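Local coordinates for ABC-type branched-chain amino acid transport systems periplasmic component-like protein (Thermomonospora curvata, PDB 4N03) that probably serves as the substrate-binding component of an ABC transporter and holds a bound fatty acid, palmitic acid, in the crystal, at residues V322-K327 with I340-S345; G22-P27 with N331-R336; L101-F106 with D122-I127; L59-V64 with G316-V321. All coordinates share one frame; numbering follows the deposited sequence. Where two conformers were deposited one is given.

Contact 1: residues V322-K327 with I340-S345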
loop_
_atom_site.group_PDB
_atom_site.type_symbol
_atom_site.label_atom_id
_atom_site.label_comp_id
_atom_site.label_asym_id
_atom_site.label_seq_id
_atom_site.Cartn_x
_atom_site.Cartn_y
_atom_site.Cartn_z
ATOM N N VAL A 322 -17.082 1.216 -2.406
ATOM C CA VAL A 322 -18.320 1.451 -3.165
ATOM C C VAL A 322 -19.031 0.114 -3.440
ATOM O O VAL A 322 -20.248 0.047 -3.333
ATOM C CB VAL A 322 -18.083 2.305 -4.436
ATOM C CG1 VAL A 322 -19.307 2.308 -5.289
ATOM C CG2 VAL A 322 -17.659 3.700 -4.039
ATOM N N SER A 323 -18.291 -0.919 -3.820
ATOM C CA SER A 323 -18.906 -2.225 -4.035
ATOM C C SER A 323 -19.656 -2.663 -2.760
ATOM O O SER A 323 -20.782 -3.149 -2.810
ATOM C CB SER A 323 -17.848 -3.279 -4.401
ATOM O OG SER A 323 -17.392 -3.087 -5.734
ATOM N N ALA A 324 -19.017 -2.490 -1.599
ATOM C CA ALA A 324 -19.620 -2.868 -0.328
ATOM C C ALA A 324 -20.812 -1.989 -0.014
ATOM O O ALA A 324 -21.851 -2.477 0.411
ATOM C CB ALA A 324 -18.599 -2.816 0.812
ATOM N N LEU A 325 -20.711 -0.684 -0.297
ATOM C CA LEU A 325 -21.823 0.207 -0.035
ATOM C C LEU A 325 -23.048 -0.147 -0.887
ATOM O O LEU A 325 -24.165 -0.112 -0.410
ATOM C CB LEU A 325 -21.439 1.670 -0.302
ATOM C CG LEU A 325 -20.476 2.338 0.696
ATOM C CD1 LEU A 325 -19.885 3.607 0.109
ATOM C CD2 LEU A 325 -21.217 2.636 1.990
ATOM N N GLU A 326 -22.809 -0.503 -2.136
ATOM C CA GLU A 326 -23.902 -0.870 -3.027
ATOM C C GLU A 326 -24.604 -2.149 -2.558
ATOM O O GLU A 326 -25.855 -2.223 -2.599
ATOM C CB GLU A 326 -23.387 -1.034 -4.445
ATOM C CG GLU A 326 -23.030 0.283 -5.111
ATOM C CD GLU A 326 -22.381 0.091 -6.471
ATOM O OE1 GLU A 326 -21.876 -1.013 -6.749
ATOM O OE2 GLU A 326 -22.400 1.055 -7.265
ATOM N N LYS A 327 -23.853 -3.144 -2.097
ATOM C CA LYS A 327 -24.463 -4.380 -1.596
ATOM C C LYS A 327 -25.211 -4.098 -0.293
ATOM O O LYS A 327 -26.330 -4.593 -0.055
ATOM C CB LYS A 327 -23.396 -5.453 -1.381
ATOM C CG LYS A 327 -22.856 -6.191 -2.610
ATOM C CD LYS A 327 -21.797 -7.200 -2.162
ATOM C CE LYS A 327 -20.931 -7.731 -3.283
ATOM N NZ LYS A 327 -19.822 -6.797 -3.575
ATOM N N ILE A 340 -19.715 -4.081 6.603
ATOM C CA ILE A 340 -18.654 -5.065 6.717
ATOM C C ILE A 340 -19.117 -6.413 6.203
ATOM O O ILE A 340 -18.363 -7.116 5.555
ATOM C CB ILE A 340 -18.036 -5.138 8.121
ATOM C CG1 ILE A 340 -16.659 -5.823 8.053
ATOM C CG2 ILE A 340 -18.943 -5.828 9.099
ATOM C CD1 ILE A 340 -15.630 -5.065 7.234
ATOM N N ASN A 341 -20.376 -6.755 6.468
ATOM C CA ASN A 341 -20.859 -8.053 5.989
ATOM C C ASN A 341 -20.952 -8.057 4.460
ATOM O O ASN A 341 -20.634 -9.036 3.825
ATOM C CB ASN A 341 -22.196 -8.350 6.656
ATOM C CG ASN A 341 -22.040 -8.741 8.117
ATOM O OD1 ASN A 341 -20.951 -9.033 8.572
ATOM N ND2 ASN A 341 -23.110 -8.667 8.820
ATOM N N ALA A 342 -21.325 -6.928 3.847
ATOM C CA ALA A 342 -21.322 -6.786 2.388
ATOM C C ALA A 342 -19.901 -6.954 1.858
ATOM O O ALA A 342 -19.662 -7.699 0.920
ATOM C CB ALA A 342 -21.893 -5.440 1.964
ATOM N N HIS A 343 -18.928 -6.280 2.485
ATOM C CA HIS A 343 -17.553 -6.404 2.044
ATOM C C HIS A 343 -17.048 -7.866 2.135
ATOM O O HIS A 343 -16.467 -8.417 1.216
ATOM C CB HIS A 343 -16.635 -5.512 2.900
ATOM C CG HIS A 343 -15.205 -5.692 2.550
ATOM N ND1 HIS A 343 -14.681 -5.439 1.307
ATOM C CD2 HIS A 343 -14.200 -6.235 3.281
ATOM C CE1 HIS A 343 -13.399 -5.758 1.297
ATOM N NE2 HIS A 343 -13.084 -6.249 2.493
ATOM N N ARG A 344 -17.267 -8.489 3.282
ATOM C CA ARG A 344 -16.686 -9.809 3.614
ATOM C C ARG A 344 -17.432 -10.941 2.949
ATOM O O ARG A 344 -17.071 -12.109 3.185
ATOM C CB ARG A 344 -16.660 -10.049 5.109
ATOM C CG ARG A 344 -15.729 -9.128 5.873
ATOM C CD ARG A 344 -14.356 -9.657 6.020
ATOM N NE ARG A 344 -13.401 -8.706 6.556
ATOM C CZ ARG A 344 -12.196 -8.516 6.054
ATOM N NH1 ARG A 344 -11.763 -9.197 5.034
ATOM N NH2 ARG A 344 -11.377 -7.658 6.642
ATOM N N SER A 345 -18.469 -10.638 2.175
ATOM C CA SER A 345 -19.143 -11.609 1.320
ATOM C C SER A 345 -18.434 -11.851 0.012
ATOM O O SER A 345 -18.760 -12.810 -0.678
ATOM C CB SER A 345 -20.604 -11.235 1.127
ATOM O OG SER A 345 -20.744 -10.138 0.224
HETATM O O HOH W 1 -18.427 -6.173 -1.451
#
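Ala324 and Lys327 on helix 309-330 meet Ala342, His343 and Ser345 at the end of helix 336-343, a helix-to-helix contact within the periplasmic binding protein fold that illustrates how small residues bring two helices close. At Ala324 the backbones come within 4.7 Å of each other, measured from its CA to His343 CA. Its CB points toward the second helix and lies 3.9 Å from both the backbone N and the CB of His343. The carbonyl of the same residue takes part as well, with Ala342 CB resting 3.3 Å from Ala324 O. Beyond its CB, His343 has CG anti to the backbone N (chi1 175°); its NE2 is hydrogen-bonded to Gln142 OE1, while the ring meets Phe125 and Phe359.

One turn further along, Lys327 packs its CB 3.7 Å from Ala342 CB, so that Ala342 touches both ends of this helical turn. Beyond CB the lysine chain passes the end of helix 336-343, and its CD comes 3.9 Å from Ser345 OG. That hydroxyl already donates a hydrogen bond to Ala342 O, reaching back to the last turn. The same carbonyl accepts a second hydrogen, from a water that in one of the two lysine conformers accepts one from the ammonium group, with Lys327 NZ 2.6 Å from the water oxygen.

Contact 2: residues G22-P27 with N331-R336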
loop_
_atom_site.group_PDB
_atom_site.type_symbol
_atom_site.label_atom_id
_atom_site.label_comp_id
_atom_site.label_asym_id
_atom_site.label_seq_id
_atom_site.Cartn_x
_atom_site.Cartn_y
_atom_site.Cartn_z
ATOM N N GLY A 22 -36.330 3.509 3.610
ATOM C CA GLY A 22 -36.248 2.273 4.418
ATOM C C GLY A 22 -34.838 1.731 4.685
ATOM O O GLY A 22 -34.688 0.636 5.257
ATOM N N VAL A 23 -33.822 2.487 4.332
ATOM C CA VAL A 23 -32.453 2.059 4.520
ATOM C C VAL A 23 -31.973 2.495 5.894
ATOM O O VAL A 23 -32.045 3.648 6.272
ATOM C CB VAL A 23 -31.550 2.611 3.393
ATOM C CG1 VAL A 23 -30.092 2.313 3.689
ATOM C CG2 VAL A 23 -32.007 2.099 2.038
ATOM N N LYS A 24 -31.453 1.524 6.656
ATOM C CA LYS A 24 -30.870 1.827 7.950
ATOM C C LYS A 24 -29.595 2.655 7.784
ATOM O O LYS A 24 -28.801 2.409 6.896
ATOM C CB LYS A 24 -30.560 0.540 8.722
ATOM C CG LYS A 24 -31.770 -0.287 9.124
ATOM C CD LYS A 24 -31.343 -1.649 9.665
ATOM C CE LYS A 24 -32.510 -2.566 9.971
ATOM N NZ LYS A 24 -32.024 -3.970 9.942
ATOM N N GLN A 25 -29.456 3.674 8.627
ATOM C CA GLN A 25 -28.381 4.644 8.496
ATOM C C GLN A 25 -27.473 4.626 9.733
ATOM O O GLN A 25 -27.874 5.052 10.785
ATOM C CB GLN A 25 -28.976 6.039 8.281
ATOM C CG GLN A 25 -29.882 6.130 7.041
ATOM C CD GLN A 25 -30.559 7.476 6.794
ATOM O OE1 GLN A 25 -30.977 7.706 5.667
ATOM N NE2 GLN A 25 -30.715 8.307 7.767
ATOM N N GLY A 26 -26.223 4.229 9.539
ATOM C CA GLY A 26 -25.249 4.269 10.619
ATOM C C GLY A 26 -24.601 5.616 10.736
ATOM O O GLY A 26 -25.023 6.606 10.102
ATOM N N PRO A 27 -23.554 5.697 11.552
ATOM C CA PRO A 27 -22.792 6.960 11.653
ATOM C C PRO A 27 -22.316 7.455 10.296
ATOM O O PRO A 27 -21.892 6.683 9.461
ATOM C CB PRO A 27 -21.629 6.590 12.592
ATOM C CG PRO A 27 -22.044 5.359 13.265
ATOM C CD PRO A 27 -22.965 4.619 12.360
ATOM N N ASN A 331 -29.343 -4.375 0.668
ATOM C CA ASN A 331 -29.885 -5.000 1.884
ATOM C C ASN A 331 -30.567 -4.001 2.822
ATOM O O ASN A 331 -30.899 -4.331 3.967
ATOM C CB ASN A 331 -28.755 -5.686 2.629
ATOM C CG ASN A 331 -28.303 -6.942 1.951
ATOM O OD1 ASN A 331 -29.117 -7.653 1.311
ATOM N ND2 ASN A 331 -27.010 -7.271 2.106
ATOM N N LYS A 332 -30.732 -2.765 2.347
ATOM C CA LYS A 332 -31.329 -1.708 3.139
ATOM C C LYS A 332 -30.636 -1.484 4.474
ATOM O O LYS A 332 -31.268 -1.198 5.501
ATOM C CB LYS A 332 -32.825 -1.934 3.278
ATOM C CG LYS A 332 -33.527 -1.863 1.936
ATOM C CD LYS A 332 -34.959 -1.410 2.104
ATOM C CE LYS A 332 -35.645 -1.353 0.762
ATOM N NZ LYS A 332 -35.164 -0.234 -0.094
ATOM N N ASP A 333 -29.306 -1.545 4.421
ATOM C CA ASP A 333 -28.514 -1.591 5.654
ATOM C C ASP A 333 -27.188 -0.889 5.543
ATOM O O ASP A 333 -26.127 -1.526 5.452
ATOM C CB ASP A 333 -28.350 -3.057 6.083
ATOM C CG ASP A 333 -27.811 -3.232 7.477
ATOM O OD1 ASP A 333 -27.741 -2.264 8.257
ATOM O OD2 ASP A 333 -27.478 -4.383 7.809
ATOM N N LEU A 334 -27.227 0.447 5.541
ATOM C CA LEU A 334 -26.017 1.269 5.550
ATOM C C LEU A 334 -25.566 1.567 6.976
ATOM O O LEU A 334 -25.323 2.693 7.366
ATOM C CB LEU A 334 -26.217 2.559 4.733
ATOM C CG LEU A 334 -26.369 2.424 3.220
ATOM C CD1 LEU A 334 -26.705 3.774 2.592
ATOM C CD2 LEU A 334 -25.076 1.923 2.630
ATOM N N THR A 335 -25.390 0.498 7.731
ATOM C CA THR A 335 -24.801 0.494 9.066
ATOM C C THR A 335 -23.436 -0.105 8.955
ATOM O O THR A 335 -23.052 -0.683 7.951
ATOM C CB THR A 335 -25.662 -0.297 10.034
ATOM O OG1 THR A 335 -25.661 -1.676 9.635
ATOM C CG2 THR A 335 -27.070 0.257 10.103
ATOM N N ARG A 336 -22.672 0.016 10.042
ATOM C CA ARG A 336 -21.346 -0.576 10.038
ATOM C C ARG A 336 -21.390 -2.107 9.929
ATOM O O ARG A 336 -20.613 -2.681 9.197
ATOM C CB ARG A 336 -20.575 -0.121 11.262
ATOM C CG ARG A 336 -20.223 1.358 11.072
ATOM C CD ARG A 336 -19.214 1.803 12.066
ATOM N NE ARG A 336 -18.885 3.194 11.863
ATOM C CZ ARG A 336 -18.523 3.987 12.850
ATOM N NH1 ARG A 336 -18.385 3.492 14.094
ATOM N NH2 ARG A 336 -18.302 5.268 12.622
HETATM O O HOH W 2 -30.391 -5.532 8.324
#
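Lys24 and Gln25 pair with Asp333 and Leu334 in a two-stranded parallel sheet, an example of a short terminal strand docked on a distant part of the chain. Three backbone hydrogen bonds join the two segments: Lys24 N to Lys332 O, close to straight at 171°; Leu334 N to Lys24 O, weak; and Gly26 N to Leu334 O, 2.8 Å long.

Apolar packing flanks this pairing. Val23 places CG1 3.8 Å from Leu334 CG, and on the other face Lys24 CB lies 3.8 Å from Thr335 CG2. Gly26 fits closely beside Thr335, where a CB would come tight against Thr335 CA and clash with Pro27 CD.

The polar groups work partly through water. In one of its two conformers Lys24 NZ donates to a water that gives a weak bond to Asp333 OD2, and in that conformer the oppositely charged Lys24 NZ and Asp333 OD1 stay 4.9 Å apart. Thr335 OG1 donates to Asp333 OD1 from above the carboxylate plane.

Pro27 lies over one face of the Arg336 guanidinium, its CG 3.7 Å above the plane and over the centre. The guanidinium nitrogens bond to the carbonyls of Asn97, Val100, Leu101 and Asp122, and an alanine here would probably cost those oxygens the arginine's N-H groups and take away the flat group under Pro27.

A Schellman motif with Lys332 at C-prime ends helix 309-330, and Thr335 N-caps helix 336-343, so strand 333-334 forms the short link between these helices, and strand 24-25 pairs with it from near the N-terminus.

Contact 3: residues L101-F106 with D122-I127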
loop_
_atom_site.group_PDB
_atom_site.type_symbol
_atom_site.label_atom_id
_atom_site.label_comp_id
_atom_site.label_asym_id
_atom_site.label_seq_id
_atom_site.Cartn_x
_atom_site.Cartn_y
_atom_site.Cartn_z
ATOM N N LEU A 101 -18.900 6.869 8.187
ATOM C CA LEU A 101 -19.337 5.498 8.227
ATOM C C LEU A 101 -18.175 4.514 8.214
ATOM O O LEU A 101 -18.250 3.474 8.924
ATOM C CB LEU A 101 -20.262 5.220 7.019
ATOM C CG LEU A 101 -20.790 3.772 6.953
ATOM C CD1 LEU A 101 -21.696 3.404 8.090
ATOM C CD2 LEU A 101 -21.548 3.598 5.642
ATOM N N ALA A 102 -17.172 4.801 7.410
ATOM C CA ALA A 102 -16.036 3.931 7.137
ATOM C C ALA A 102 -14.852 4.829 6.795
ATOM O O ALA A 102 -15.030 6.026 6.514
ATOM C CB ALA A 102 -16.361 3.006 5.976
ATOM N N ILE A 103 -13.667 4.220 6.781
ATOM C CA ILE A 103 -12.386 4.882 6.457
ATOM C C ILE A 103 -11.755 4.114 5.316
ATOM O O ILE A 103 -10.985 3.168 5.525
ATOM C CB ILE A 103 -11.461 4.988 7.656
ATOM C CG1 ILE A 103 -12.133 5.829 8.730
ATOM C CG2 ILE A 103 -10.156 5.596 7.213
ATOM C CD1 ILE A 103 -11.312 5.924 10.011
ATOM N N PRO A 104 -12.068 4.506 4.058
ATOM C CA PRO A 104 -11.536 3.775 2.915
ATOM C C PRO A 104 -10.128 4.073 2.487
ATOM O O PRO A 104 -9.628 3.471 1.567
ATOM C CB PRO A 104 -12.497 4.136 1.799
ATOM C CG PRO A 104 -12.949 5.522 2.142
ATOM C CD PRO A 104 -13.150 5.425 3.633
ATOM N N HIS A 105 -9.478 5.013 3.174
ATOM C CA HIS A 105 -8.036 5.200 3.026
ATOM C C HIS A 105 -7.474 5.658 4.340
ATOM O O HIS A 105 -7.814 6.716 4.840
ATOM C CB HIS A 105 -7.702 6.213 1.911
ATOM C CG HIS A 105 -6.248 6.563 1.852
ATOM N ND1 HIS A 105 -5.252 5.618 1.843
ATOM C CD2 HIS A 105 -5.620 7.760 1.813
ATOM C CE1 HIS A 105 -4.081 6.229 1.836
ATOM N NE2 HIS A 105 -4.269 7.528 1.799
ATOM N N PHE A 106 -6.594 4.836 4.931
ATOM C CA PHE A 106 -5.864 5.179 6.144
ATOM C C PHE A 106 -4.401 4.808 5.848
ATOM O O PHE A 106 -4.047 3.613 5.789
ATOM C CB PHE A 106 -6.406 4.378 7.307
ATOM C CG PHE A 106 -6.176 5.031 8.646
ATOM C CD1 PHE A 106 -4.977 5.662 8.961
ATOM C CD2 PHE A 106 -7.139 4.972 9.607
ATOM C CE1 PHE A 106 -4.802 6.259 10.199
ATOM C CE2 PHE A 106 -6.976 5.586 10.832
ATOM C CZ PHE A 106 -5.794 6.224 11.142
ATOM N N ASP A 122 -15.320 0.154 17.429
ATOM C CA ASP A 122 -16.216 1.003 16.627
ATOM C C ASP A 122 -16.821 0.253 15.441
ATOM O O ASP A 122 -17.741 0.744 14.799
ATOM C CB ASP A 122 -15.466 2.238 16.135
ATOM C CG ASP A 122 -15.159 3.222 17.225
ATOM O OD1 ASP A 122 -15.830 3.200 18.293
ATOM O OD2 ASP A 122 -14.279 4.050 16.999
ATOM N N LYS A 123 -16.320 -0.932 15.122
ATOM C CA LYS A 123 -16.705 -1.691 13.933
ATOM C C LYS A 123 -16.463 -0.882 12.651
ATOM O O LYS A 123 -17.250 -0.920 11.702
ATOM C CB LYS A 123 -18.159 -2.170 14.026
ATOM C CG LYS A 123 -18.416 -3.059 15.242
ATOM C CD LYS A 123 -19.854 -3.537 15.294
ATOM C CE LYS A 123 -20.049 -4.770 16.159
ATOM N NZ LYS A 123 -19.423 -4.748 17.510
HETATM N N MSE A 124 -15.334 -0.199 12.596
HETATM C CA MSE A 124 -15.036 0.751 11.508
HETATM C C MSE A 124 -14.357 0.040 10.374
HETATM O O MSE A 124 -13.191 -0.321 10.481
HETATM C CB MSE A 124 -14.100 1.830 12.071
HETATM C CG MSE A 124 -13.777 2.947 11.042
HETATM SE SE MSE A 124 -15.295 4.089 10.678
HETATM C CE MSE A 124 -14.911 5.343 12.170
ATOM N N PHE A 125 -15.053 -0.110 9.240
ATOM C CA PHE A 125 -14.416 -0.675 8.072
ATOM C C PHE A 125 -13.323 0.227 7.609
ATOM O O PHE A 125 -13.585 1.403 7.306
ATOM C CB PHE A 125 -15.471 -0.903 6.957
ATOM C CG PHE A 125 -14.946 -1.488 5.681
ATOM C CD1 PHE A 125 -13.889 -2.391 5.662
ATOM C CD2 PHE A 125 -15.523 -1.127 4.455
ATOM C CE1 PHE A 125 -13.422 -2.914 4.476
ATOM C CE2 PHE A 125 -15.059 -1.704 3.291
ATOM C CZ PHE A 125 -14.002 -2.561 3.279
ATOM N N THR A 126 -12.092 -0.248 7.558
ATOM C CA THR A 126 -10.904 0.502 7.287
ATOM C C THR A 126 -10.118 -0.186 6.203
ATOM O O THR A 126 -9.834 -1.388 6.350
ATOM C CB THR A 126 -10.089 0.647 8.585
ATOM O OG1 THR A 126 -10.868 1.256 9.601
ATOM C CG2 THR A 126 -8.876 1.463 8.366
ATOM N N ILE A 127 -9.718 0.563 5.161
ATOM C CA ILE A 127 -8.882 0.048 4.124
ATOM C C ILE A 127 -7.560 0.770 4.161
ATOM O O ILE A 127 -7.430 1.922 3.662
ATOM C CB ILE A 127 -9.496 0.168 2.713
ATOM C CG1 ILE A 127 -10.907 -0.375 2.657
ATOM C CG2 ILE A 127 -8.585 -0.471 1.671
ATOM C CD1 ILE A 127 -11.661 -0.065 1.373
HETATM O O HOH W 3 -17.465 0.962 8.430
HETATM O O HOH W 4 -6.193 2.831 1.255
#
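Ile103 pairs with Thr126 in parallel register, Ile103 N donating to Phe125 O at 176° and Ile103 O accepting from Ile127 N, before the chain turns a corner at Pro104 and Phe106 N reaches Ile127 O over 3.3 Å. These bonds join the two strands of a beta-alpha-beta unit, in which helix 109-122 makes the crossover.

The side chains pack around this pairing. Met124, present as selenomethionine, turns at chi2 (71°) to bring SE 3.5 Å from Leu101 O, beside Ala102 CA. Its CG meets Ile103 CD1 at 4.0 Å, the two side chains crossing at about a right angle. Ala102 CB packs on Phe125, 3.5 Å from Phe125 O. Thr126 turns its methyl to the aromatic residue, CG2 being 4.0 Å from Phe106 CB, whereas OG1 donates to Met124 O in its own segment. Ile127 lays CB 3.5 Å from Pro104 O, a carbonyl that accepts a hydrogen bond from Gln57 NE2.

Two waters add to the polar pairing: one links Leu101 O to Phe125 N, the other gives a hydrogen to Ile127 O and lies in the ring plane of His105 at ND1, while His105 NE2 bonds to Thr40 OG1. The chemistry implies that, in this buried edge of the four-stranded sheet, water and side chains supplement the strand bonds, the water between Leu101 O and Phe125 N bridging a gap in them, and apolar side chains fill in around.

Contact 4: residues L59-V64 with G316-V321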
loop_
_atom_site.group_PDB
_atom_site.type_symbol
_atom_site.label_atom_id
_atom_site.label_comp_id
_atom_site.label_asym_id
_atom_site.label_seq_id
_atom_site.Cartn_x
_atom_site.Cartn_y
_atom_site.Cartn_z
ATOM N N LEU A 59 -11.661 11.045 -7.283
ATOM C CA LEU A 59 -12.065 10.818 -8.654
ATOM C C LEU A 59 -13.131 9.741 -8.746
ATOM O O LEU A 59 -14.186 9.940 -9.397
ATOM C CB LEU A 59 -10.849 10.410 -9.489
ATOM C CG LEU A 59 -11.164 10.088 -10.959
ATOM C CD1 LEU A 59 -11.706 11.221 -11.777
ATOM C CD2 LEU A 59 -9.926 9.500 -11.617
ATOM N N TYR A 60 -12.891 8.618 -8.086
ATOM C CA TYR A 60 -13.858 7.531 -8.081
ATOM C C TYR A 60 -15.219 8.016 -7.497
ATOM O O TYR A 60 -16.281 7.769 -8.063
ATOM C CB TYR A 60 -13.306 6.328 -7.261
ATOM C CG TYR A 60 -14.001 5.022 -7.587
ATOM C CD1 TYR A 60 -15.276 4.727 -7.084
ATOM C CD2 TYR A 60 -13.410 4.083 -8.408
ATOM C CE1 TYR A 60 -15.915 3.535 -7.437
ATOM C CE2 TYR A 60 -14.032 2.927 -8.775
ATOM C CZ TYR A 60 -15.285 2.636 -8.261
ATOM O OH TYR A 60 -15.900 1.483 -8.651
ATOM N N TYR A 61 -15.180 8.669 -6.338
ATOM C CA TYR A 61 -16.413 9.075 -5.676
ATOM C C TYR A 61 -17.146 10.111 -6.536
ATOM O O TYR A 61 -18.368 10.078 -6.587
ATOM C CB TYR A 61 -16.174 9.626 -4.272
ATOM C CG TYR A 61 -15.475 8.650 -3.346
ATOM C CD1 TYR A 61 -15.768 7.293 -3.373
ATOM C CD2 TYR A 61 -14.483 9.065 -2.500
ATOM C CE1 TYR A 61 -15.111 6.394 -2.566
ATOM C CE2 TYR A 61 -13.818 8.148 -1.664
ATOM C CZ TYR A 61 -14.122 6.814 -1.723
ATOM O OH TYR A 61 -13.469 5.863 -0.977
ATOM N N GLU A 62 -16.432 11.025 -7.179
ATOM C CA GLU A 62 -17.077 11.967 -8.111
ATOM C C GLU A 62 -17.784 11.198 -9.234
ATOM O O GLU A 62 -18.916 11.586 -9.639
ATOM C CB GLU A 62 -16.046 12.947 -8.667
ATOM C CG GLU A 62 -16.529 13.802 -9.841
ATOM C CD GLU A 62 -15.386 14.591 -10.486
ATOM O OE1 GLU A 62 -15.089 15.700 -9.986
ATOM O OE2 GLU A 62 -14.785 14.094 -11.492
ATOM N N GLU A 63 -17.143 10.246 -9.872
ATOM C CA GLU A 63 -17.770 9.440 -10.923
ATOM C C GLU A 63 -19.042 8.749 -10.419
ATOM O O GLU A 63 -20.066 8.736 -11.107
ATOM C CB GLU A 63 -16.794 8.396 -11.463
ATOM C CG GLU A 63 -15.644 9.031 -12.226
ATOM C CD GLU A 63 -14.494 8.082 -12.534
ATOM O OE1 GLU A 63 -14.408 6.956 -11.958
ATOM O OE2 GLU A 63 -13.627 8.501 -13.364
ATOM N N VAL A 64 -18.980 8.190 -9.204
ATOM C CA VAL A 64 -20.137 7.587 -8.591
ATOM C C VAL A 64 -21.249 8.593 -8.339
ATOM O O VAL A 64 -22.448 8.321 -8.654
ATOM C CB VAL A 64 -19.751 6.873 -7.257
ATOM C CG1 VAL A 64 -20.999 6.481 -6.510
ATOM C CG2 VAL A 64 -18.894 5.651 -7.539
ATOM N N GLY A 316 -8.534 1.801 -6.548
ATOM C CA GLY A 316 -8.931 0.483 -6.090
ATOM C C GLY A 316 -9.587 0.472 -4.736
ATOM O O GLY A 316 -10.543 -0.292 -4.531
ATOM N N GLY A 317 -9.090 1.258 -3.794
ATOM C CA GLY A 317 -9.715 1.286 -2.475
ATOM C C GLY A 317 -11.114 1.847 -2.519
ATOM O O GLY A 317 -12.049 1.368 -1.882
ATOM N N ALA A 318 -11.304 2.916 -3.326
ATOM C CA ALA A 318 -12.619 3.487 -3.529
ATOM C C ALA A 318 -13.554 2.444 -4.164
ATOM O O ALA A 318 -14.718 2.331 -3.786
ATOM C CB ALA A 318 -12.527 4.746 -4.360
ATOM N N SER A 319 -13.055 1.706 -5.121
ATOM C CA SER A 319 -13.842 0.670 -5.774
ATOM C C SER A 319 -14.324 -0.358 -4.728
ATOM O O SER A 319 -15.475 -0.797 -4.732
ATOM C CB SER A 319 -13.003 -0.033 -6.817
ATOM O OG SER A 319 -13.735 -1.064 -7.433
ATOM N N ILE A 320 -13.448 -0.766 -3.805
ATOM C CA ILE A 320 -13.788 -1.733 -2.751
ATOM C C ILE A 320 -14.902 -1.190 -1.874
ATOM O O ILE A 320 -15.901 -1.887 -1.604
ATOM C CB ILE A 320 -12.546 -2.101 -1.902
ATOM C CG1 ILE A 320 -11.555 -2.907 -2.731
ATOM C CG2 ILE A 320 -12.993 -2.896 -0.664
ATOM C CD1 ILE A 320 -10.188 -3.016 -2.092
ATOM N N VAL A 321 -14.764 0.027 -1.348
ATOM C CA VAL A 321 -15.765 0.538 -0.452
ATOM C C VAL A 321 -17.111 0.748 -1.159
ATOM O O VAL A 321 -18.177 0.499 -0.605
ATOM C CB VAL A 321 -15.299 1.799 0.318
ATOM C CG1 VAL A 321 -15.318 3.063 -0.544
ATOM C CG2 VAL A 321 -16.169 1.979 1.548
HETATM O O HOH W 5 -17.214 -0.327 -7.036
HETATM O O HOH W 6 -14.013 -0.761 -10.029
#
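Tyr60 on helix 47-66 lies against Ala318 and Ser319 of helix 309-330, a worked case of an aromatic ring laid over the backbone of a neighbouring helix. The segment axes approach to 9.4 Å, their N-to-C directions 43° apart.

From its root outward, Tyr60 first sets CB, which points toward the second helix, 3.4 Å from Ala318 CB. CG, anti to the backbone N (chi1 -160°), lies beside the same methyl. Tyr60 CD1 is 3.9 Å from Ala318 CB, and Tyr60 CD2 is 4.1 Å from Ser319 N. One face lies over the peptide between Ala318 and Ser319, with Ser319 N standing 3.8 Å above the plane, over the ring centre. CE1 lies near Ser319 CA and Ala318 O, while CE2 meets Ser319 CB. Tyr60 CZ approaches Ser319 CA to 3.5 Å. At the tip, OH shares one water with Ser319 O and another, which lies in the ring plane, with Ser319 OG. An alanine here would probably leave the Ala318–Ser319 peptide without its aromatic cover and those two waters without the tyrosine hydroxyl.

Tyr61 reaches the same helix with its ring end, crossing Val321 at about a right angle. Its CE1 is 3.6 Å from Ala318 CB, and Val321 CG1 comes in at the ring edge, 3.4 Å from Tyr61 OH, which is hydrogen-bonded to Gln57 OE1. Tyr61 also touches Ile75, Ala77 and Pro104, setting the helix pair against the four-stranded sheet.

No hydrogen bond passes directly between the segments, which implies that cohesion rests on ring and methyl packing, with water carrying the polar link at the Tyr60 hydroxyl.

Contacts 1, 3 and 4 are buried, whereas contact 2 lies at the surface. Contacts 1 and 4 share helix 309-330 and both put an alanine methyl at the interface, without direct hydrogen bonds between their segments; contacts 2 and 3 are strand pairings built on backbone bonds. Residues 331-336 of contact 2 link, along the chain, the two helices that contact 1 packs together, and Arg336 ties contact 2 to contact 3 through Leu101 O and Asp122 O. Rings and aliphatic chains connect the buried three: His343 packs on Phe125, Val322 on Tyr60 and Tyr61, and Pro104 on Tyr61 and Val321. Charged side chains take part mainly in contact 2 and at the margin of contact 1.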